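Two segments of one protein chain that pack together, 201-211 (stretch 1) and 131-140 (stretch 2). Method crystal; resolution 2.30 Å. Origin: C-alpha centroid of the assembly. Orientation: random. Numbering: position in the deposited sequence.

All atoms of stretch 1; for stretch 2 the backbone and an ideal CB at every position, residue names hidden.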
ATOM      1  N   ALA A 201      -5.322 -11.316 -20.324  1.00 50.94           N
ATOM      2  CA  ALA A 201      -4.226 -11.866 -19.539  1.00 50.85           C
ATOM      3  C   ALA A 201      -4.685 -12.227 -18.115  1.00 50.43           C
ATOM      4  O   ALA A 201      -4.345 -13.274 -17.595  1.00 51.60           O
ATOM      5  CB  ALA A 201      -3.039 -10.858 -19.502  1.00 49.87           C
ATOM      6  N   VAL A 202      -5.462 -11.359 -17.493  1.00 50.27           N
ATOM      7  CA  VAL A 202      -5.973 -11.613 -16.131  1.00 50.17           C
ATOM      8  C   VAL A 202      -7.060 -12.674 -16.111  1.00 50.35           C
ATOM      9  O   VAL A 202      -7.118 -13.476 -15.186  1.00 51.75           O
ATOM     10  CB  VAL A 202      -6.474 -10.311 -15.458  1.00 49.28           C
ATOM     11  CG1 VAL A 202      -7.168 -10.583 -14.063  1.00 48.29           C
ATOM     12  CG2 VAL A 202      -5.311  -9.354 -15.320  1.00 47.49           C
HETATM   13  N   MSE A 203      -7.921 -12.674 -17.123  1.00 49.87           N
HETATM   14  CA  MSE A 203      -8.981 -13.660 -17.244  1.00 49.26           C
HETATM   15  C   MSE A 203      -8.364 -15.055 -17.251  1.00 50.11           C
HETATM   16  O   MSE A 203      -8.796 -15.957 -16.531  1.00 49.35           O
HETATM   17  CB  MSE A 203      -9.726 -13.427 -18.571  1.00 49.14           C
HETATM   18  CG  MSE A 203     -10.918 -14.336 -18.852  1.00 47.85           C
HETATM   19 SE   MSE A 203     -11.617 -14.011 -20.635  0.75 48.36          SE
HETATM   20  CE  MSE A 203     -10.187 -14.804 -21.688  1.00 47.02           C
ATOM     21  N   GLU A 204      -7.347 -15.206 -18.093  1.00 50.56           N
ATOM     22  CA  GLU A 204      -6.664 -16.472 -18.288  1.00 51.66           C
ATOM     23  C   GLU A 204      -5.928 -16.935 -17.047  1.00 51.53           C
ATOM     24  O   GLU A 204      -6.102 -18.069 -16.616  1.00 51.71           O
ATOM     25  CB  GLU A 204      -5.673 -16.379 -19.452  1.00 51.73           C
ATOM     26  CG  GLU A 204      -6.314 -16.366 -20.841  1.00 52.66           C
ATOM     27  CD  GLU A 204      -5.301 -16.124 -21.972  1.00 53.09           C
ATOM     28  OE1 GLU A 204      -4.152 -15.760 -21.674  1.00 54.62           O
ATOM     29  OE2 GLU A 204      -5.648 -16.278 -23.167  1.00 54.49           O
ATOM     30  N   ASN A 205      -5.118 -16.055 -16.460  1.00 51.37           N
ATOM     31  CA  ASN A 205      -4.294 -16.475 -15.341  1.00 50.75           C
ATOM     32  C   ASN A 205      -5.113 -16.681 -14.099  1.00 50.74           C
ATOM     33  O   ASN A 205      -4.877 -17.625 -13.369  1.00 51.97           O
ATOM     34  CB  ASN A 205      -3.090 -15.542 -15.101  1.00 50.62           C
ATOM     35  CG  ASN A 205      -1.985 -16.218 -14.282  1.00 51.09           C
ATOM     36  OD1 ASN A 205      -1.461 -17.278 -14.674  1.00 52.02           O
ATOM     37  ND2 ASN A 205      -1.618 -15.614 -13.150  1.00 50.61           N
ATOM     38  N   SER A 206      -6.092 -15.826 -13.846  1.00 51.39           N
ATOM     39  CA  SER A 206      -6.943 -16.018 -12.663  1.00 50.89           C
ATOM     40  C   SER A 206      -7.668 -17.377 -12.726  1.00 50.96           C
ATOM     41  O   SER A 206      -7.848 -18.021 -11.698  1.00 51.72           O
ATOM     42  CB  SER A 206      -7.927 -14.850 -12.470  1.00 50.63           C
ATOM     43  OG  SER A 206      -8.749 -14.668 -13.612  1.00 51.11           O
ATOM     44  N   LEU A 207      -8.060 -17.816 -13.922  1.00 51.04           N
ATOM     45  CA  LEU A 207      -8.745 -19.099 -14.102  1.00 50.77           C
ATOM     46  C   LEU A 207      -7.750 -20.258 -13.997  1.00 50.39           C
ATOM     47  O   LEU A 207      -8.054 -21.272 -13.390  1.00 49.94           O
ATOM     48  CB  LEU A 207      -9.515 -19.106 -15.432  1.00 50.65           C
ATOM     49  CG  LEU A 207     -10.387 -20.324 -15.779  1.00 50.65           C
ATOM     50  CD1 LEU A 207     -11.258 -20.755 -14.630  1.00 50.18           C
ATOM     51  CD2 LEU A 207     -11.231 -20.043 -17.013  1.00 50.58           C
ATOM     52  N   VAL A 208      -6.562 -20.100 -14.578  1.00 50.52           N
ATOM     53  CA  VAL A 208      -5.482 -21.091 -14.417  1.00 49.92           C
ATOM     54  C   VAL A 208      -5.171 -21.293 -12.918  1.00 50.16           C
ATOM     55  O   VAL A 208      -5.052 -22.421 -12.419  1.00 49.21           O
ATOM     56  CB  VAL A 208      -4.193 -20.643 -15.171  1.00 50.29           C
ATOM     57  CG1 VAL A 208      -2.966 -21.480 -14.737  1.00 49.81           C
ATOM     58  CG2 VAL A 208      -4.411 -20.714 -16.697  1.00 48.38           C
ATOM     59  N   LEU A 209      -5.069 -20.185 -12.189  1.00 50.58           N
ATOM     60  CA  LEU A 209      -4.762 -20.250 -10.757  1.00 50.52           C
ATOM     61  C   LEU A 209      -5.906 -20.836  -9.920  1.00 50.62           C
ATOM     62  O   LEU A 209      -5.658 -21.534  -8.937  1.00 49.96           O
ATOM     63  CB  LEU A 209      -4.352 -18.874 -10.242  1.00 50.95           C
ATOM     64  CG  LEU A 209      -3.031 -18.307 -10.752  1.00 50.06           C
ATOM     65  CD1 LEU A 209      -2.726 -17.058  -9.956  1.00 48.66           C
ATOM     66  CD2 LEU A 209      -1.851 -19.312 -10.660  1.00 49.15           C
ATOM     67  N   THR A 210      -7.148 -20.557 -10.316  1.00 50.25           N
ATOM     68  CA  THR A 210      -8.307 -21.122  -9.647  1.00 50.48           C
ATOM     69  C   THR A 210      -8.338 -22.645  -9.881  1.00 50.58           C
ATOM     70  O   THR A 210      -8.661 -23.393  -8.985  1.00 50.23           O
ATOM     71  CB  THR A 210      -9.629 -20.465 -10.119  1.00 50.43           C
ATOM     72  OG1 THR A 210      -9.544 -19.042  -9.960  1.00 49.19           O
ATOM     73  CG2 THR A 210     -10.824 -20.981  -9.311  1.00 48.62           C
ATOM     74  N   ALA A 211      -7.952 -23.093 -11.072  1.00 50.17           N
ATOM     75  CA  ALA A 211      -7.901 -24.530 -11.374  1.00 50.19           C
ATOM     76  C   ALA A 211      -6.875 -25.253 -10.500  1.00 50.29           C
ATOM     77  O   ALA A 211      -7.103 -26.386 -10.123  1.00 50.31           O
ATOM     78  CB  ALA A 211      -7.614 -24.771 -12.853  1.00 48.36           C
ATOM     79  N   UNK A 131      -8.007  -1.527 -15.711  1.00 51.30           N
ATOM     80  CA  UNK A 131      -9.092  -2.245 -16.353  1.00 51.69           C
ATOM     81  C   UNK A 131      -9.025  -3.768 -16.172  1.00 51.33           C
ATOM     82  O   UNK A 131     -10.045  -4.451 -16.167  1.00 50.42           O
ATOM     83  CB  UNK A 131      -9.099  -1.910 -17.846  1.00 51.69           C
ATOM     84  N   UNK A 132      -7.815  -4.273 -15.980  1.00 51.42           N
ATOM     85  CA  UNK A 132      -7.534  -5.703 -16.034  1.00 51.30           C
ATOM     86  C   UNK A 132      -8.291  -6.655 -15.105  1.00 51.28           C
ATOM     87  O   UNK A 132      -8.525  -7.793 -15.491  1.00 50.41           O
ATOM     88  CB  UNK A 132      -6.040  -5.887 -15.758  1.00 51.30           C
ATOM     89  N   UNK A 133      -8.682  -6.212 -13.910  1.00 50.81           N
ATOM     90  CA  UNK A 133      -9.411  -7.078 -12.991  1.00 50.90           C
ATOM     91  C   UNK A 133     -10.783  -7.490 -13.566  1.00 51.09           C
ATOM     92  O   UNK A 133     -11.331  -8.519 -13.176  1.00 51.16           O
ATOM     93  CB  UNK A 133      -9.593  -6.371 -11.646  1.00 50.90           C
ATOM     94  N   UNK A 134     -11.335  -6.691 -14.485  1.00 50.69           N
ATOM     95  CA  UNK A 134     -12.590  -7.025 -15.151  1.00 49.94           C
ATOM     96  C   UNK A 134     -12.518  -8.391 -15.859  1.00 50.05           C
ATOM     97  O   UNK A 134     -13.551  -9.030 -16.074  1.00 49.81           O
ATOM     98  CB  UNK A 134     -12.949  -5.931 -16.159  1.00 49.94           C
ATOM     99  N   UNK A 135     -11.309  -8.826 -16.215  1.00 50.48           N
ATOM    100  CA  UNK A 135     -11.085 -10.142 -16.844  1.00 50.66           C
ATOM    101  C   UNK A 135     -11.426 -11.294 -15.908  1.00 50.20           C
ATOM    102  O   UNK A 135     -11.965 -12.311 -16.325  1.00 48.83           O
ATOM    103  CB  UNK A 135      -9.629 -10.270 -17.297  1.00 50.66           C
ATOM    104  N   UNK A 136     -11.093 -11.129 -14.639  1.00 50.80           N
ATOM    105  CA  UNK A 136     -11.433 -12.106 -13.608  1.00 51.37           C
ATOM    106  C   UNK A 136     -12.948 -12.193 -13.508  1.00 51.48           C
ATOM    107  O   UNK A 136     -13.529 -13.283 -13.573  1.00 52.09           O
ATOM    108  CB  UNK A 136     -10.815 -11.731 -12.259  1.00 51.37           C
ATOM    109  N   UNK A 137     -13.569 -11.023 -13.365  1.00 51.07           N
ATOM    110  CA  UNK A 137     -15.012 -10.886 -13.262  1.00 50.63           C
ATOM    111  C   UNK A 137     -15.732 -11.463 -14.469  1.00 50.85           C
ATOM    112  O   UNK A 137     -16.838 -12.001 -14.350  1.00 50.51           O
ATOM    113  CB  UNK A 137     -15.387  -9.413 -13.091  1.00 50.63           C
ATOM    114  N   UNK A 138     -15.121 -11.347 -15.645  1.00 50.74           N
ATOM    115  CA  UNK A 138     -15.757 -11.859 -16.846  1.00 50.76           C
ATOM    116  C   UNK A 138     -16.097 -13.353 -16.764  1.00 50.74           C
ATOM    117  O   UNK A 138     -17.233 -13.734 -17.031  1.00 50.39           O
ATOM    118  CB  UNK A 138     -14.846 -11.605 -18.049  1.00 50.76           C
ATOM    119  N   UNK A 139     -15.132 -14.201 -16.408  1.00 51.30           N
ATOM    120  CA  UNK A 139     -15.430 -15.637 -16.297  1.00 51.18           C
ATOM    121  C   UNK A 139     -16.083 -15.929 -14.946  1.00 52.02           C
ATOM    122  O   UNK A 139     -16.954 -16.786 -14.840  1.00 53.05           O
ATOM    123  CB  UNK A 139     -14.159 -16.471 -16.465  1.00 51.18           C
ATOM    124  N   UNK A 140     -15.678 -15.207 -13.913  1.00 53.72           N
ATOM    125  CA  UNK A 140     -16.258 -15.421 -12.596  1.00 55.25           C
ATOM    126  C   UNK A 140     -17.791 -15.267 -12.643  1.00 56.51           C
ATOM    127  O   UNK A 140     -18.496 -16.037 -11.987  1.00 58.46           O
ATOM    128  CB  UNK A 140     -15.652 -14.442 -11.588  1.00 55.25           C
TER

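Stretch 1 is a helix throughout, and stretch 2 approaches it with helical backbone angles from its first residue. The two helix axes come within 7.1 Å and cross at -60°, so the backbones come nearest at one point, and farther along, at 139, a large side chain can fill the widening gap.

Position 131 lies out of reach: no atom of stretch 1 is within 5.5 Å of its ideal CB, and the contact sets no preference. The residue is Val 131. At position 132 the CB points sideways, 3.6 Å from Val 202 CG2, so a side chain with an aliphatic first portion would suit, whether or not it ends in a polar group. It is Gln 132, whose CB touches that methyl while its amide NE2 is hydrogen-bonded elsewhere in the structure. Its carbonyl also contributes, with Gln 132 O 3.2 Å from Val 202 CB.

Positions 133 and 134 direct their CB atoms away from stretch 1, which leaves the choice nearly free. They are Arg 133, touching Val 202 only through its backbone, and Leu 134.

Position 135 is the point of closest approach. Its CA is 4.1 Å from the CA of Met 203, and its CB direction leads straight into the other helix: an ideal CB would lie 3.0 Å from Met 203 N, a clash. Its phi and psi are ordinary for a helix, so sterics, not backbone strain, call for glycine. Gly 135 is what is found. Without a side chain, the backbones can touch, and Met 203 CA lies 3.4 Å from Gly 135 O in a CA-H...O contact.

Position 136 points sideways, its CB 3.8 Å from Ser 206 OG and 4.2 Å from Val 202 CG1. A medium or large side chain, aliphatic or aromatic, could run alongside. Tyr 136 does so, its CB packing on Val 202 CG1 and its ring atom CD1 lying 3.7 Å from Ser 206 OG.

Position 137 points away, so stretch 1 sets no preference; it is Ser 137. At position 138 the CB points toward stretch 1, 4.8 Å from Met 203 SE, a large polarizable atom that an aliphatic or aromatic group could meet. Tyr 138 places CD2 3.8 Å from Met 203 SE, the selenium lying oblique to the ring.

Position 139 also points toward stretch 1, but its CB is still 4.6 Å from Met 203 CG and 4.7 Å from Leu 207 CD2. The room favours a large side chain, and Ser 206 OG, which donates to Val 202 O, can still accept a hydrogen bond. A big aromatic residue with a donor fits best. Trp 139, with chi1 in p, sits among Met 203, Ser 206, Leu 207 and Thr 210. Trp 139 NE1 donates to Ser 206 OG at 3.0 Å and 175°, nearly straight. Leu 207 CD1 stands 3.7 Å above the centroid of the six-membered ring of Trp 139, a CH-pi contact, while Thr 210 OG1 meets the ring edge 3.6 Å from Trp 139 CZ2.

Position 140 is out of reach and almost any residue would do as far as stretch 1 is concerned; it is Ala 140.

Stretch 2 131-140: VQRLGYSYWA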
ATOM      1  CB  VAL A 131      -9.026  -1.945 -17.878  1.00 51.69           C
ATOM      2  CG1 VAL A 131      -9.510  -3.106 -18.692  1.00 52.25           C
ATOM      3  CG2 VAL A 131      -9.748  -0.644 -18.206  1.00 51.28           C
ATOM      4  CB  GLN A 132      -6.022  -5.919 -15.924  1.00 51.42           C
ATOM      5  CG  GLN A 132      -5.436  -5.638 -14.550  1.00 51.39           C
ATOM      6  CD  GLN A 132      -3.924  -5.683 -14.547  1.00 50.68           C
ATOM      7  OE1 GLN A 132      -3.317  -6.094 -15.512  1.00 50.54           O
ATOM      8  NE2 GLN A 132      -3.319  -5.255 -13.461  1.00 50.01           N
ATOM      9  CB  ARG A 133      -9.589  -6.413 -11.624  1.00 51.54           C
ATOM     10  CG  ARG A 133     -10.038  -7.367 -10.537  1.00 51.65           C
ATOM     11  CD  ARG A 133     -10.618  -6.648  -9.340  1.00 51.88           C
ATOM     12  NE  ARG A 133     -11.055  -7.605  -8.321  1.00 52.23           N
ATOM     13  CZ  ARG A 133     -12.204  -8.268  -8.341  1.00 52.13           C
ATOM     14  NH1 ARG A 133     -13.065  -8.133  -9.348  1.00 52.72           N
ATOM     15  NH2 ARG A 133     -12.481  -9.113  -7.362  1.00 52.64           N
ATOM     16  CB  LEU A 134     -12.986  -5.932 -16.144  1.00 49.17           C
ATOM     17  CG  LEU A 134     -13.418  -4.563 -15.614  1.00 48.78           C
ATOM     18  CD1 LEU A 134     -13.570  -3.573 -16.763  1.00 48.33           C
ATOM     19  CD2 LEU A 134     -14.730  -4.669 -14.808  1.00 48.33           C
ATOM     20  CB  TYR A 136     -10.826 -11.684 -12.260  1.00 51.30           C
ATOM     21  CG  TYR A 136     -11.252 -12.490 -11.041  1.00 51.32           C
ATOM     22  CD1 TYR A 136     -11.293 -13.882 -11.067  1.00 51.38           C
ATOM     23  CD2 TYR A 136     -11.551 -11.848  -9.842  1.00 51.12           C
ATOM     24  CE1 TYR A 136     -11.646 -14.609  -9.943  1.00 51.18           C
ATOM     25  CE2 TYR A 136     -11.894 -12.557  -8.719  1.00 51.56           C
ATOM     26  CZ  TYR A 136     -11.942 -13.943  -8.772  1.00 51.83           C
ATOM     27  OH  TYR A 136     -12.293 -14.641  -7.641  1.00 51.80           O
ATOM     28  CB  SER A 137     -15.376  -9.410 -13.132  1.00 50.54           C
ATOM     29  OG  SER A 137     -14.914  -8.878 -11.905  1.00 50.94           O
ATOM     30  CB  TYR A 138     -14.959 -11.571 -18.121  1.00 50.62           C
ATOM     31  CG  TYR A 138     -15.698 -12.095 -19.335  1.00 50.51           C
ATOM     32  CD1 TYR A 138     -16.813 -11.428 -19.845  1.00 50.59           C
ATOM     33  CD2 TYR A 138     -15.315 -13.290 -19.944  1.00 50.71           C
ATOM     34  CE1 TYR A 138     -17.507 -11.936 -20.951  1.00 50.30           C
ATOM     35  CE2 TYR A 138     -15.994 -13.793 -21.027  1.00 50.29           C
ATOM     36  CZ  TYR A 138     -17.088 -13.118 -21.533  1.00 50.43           C
ATOM     37  OH  TYR A 138     -17.751 -13.652 -22.626  1.00 50.57           O
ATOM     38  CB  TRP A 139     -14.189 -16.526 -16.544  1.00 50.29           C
ATOM     39  CG  TRP A 139     -13.171 -16.509 -15.469  1.00 50.17           C
ATOM     40  CD1 TRP A 139     -12.037 -15.764 -15.427  1.00 50.09           C
ATOM     41  CD2 TRP A 139     -13.199 -17.267 -14.255  1.00 50.07           C
ATOM     42  NE1 TRP A 139     -11.346 -16.013 -14.266  1.00 49.80           N
ATOM     43  CE2 TRP A 139     -12.047 -16.921 -13.521  1.00 49.79           C
ATOM     44  CE3 TRP A 139     -14.087 -18.201 -13.717  1.00 49.83           C
ATOM     45  CZ2 TRP A 139     -11.758 -17.477 -12.275  1.00 50.01           C
ATOM     46  CZ3 TRP A 139     -13.793 -18.755 -12.477  1.00 50.03           C
ATOM     47  CH2 TRP A 139     -12.640 -18.394 -11.776  1.00 49.76           C
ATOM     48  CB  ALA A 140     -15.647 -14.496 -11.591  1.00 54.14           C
TER
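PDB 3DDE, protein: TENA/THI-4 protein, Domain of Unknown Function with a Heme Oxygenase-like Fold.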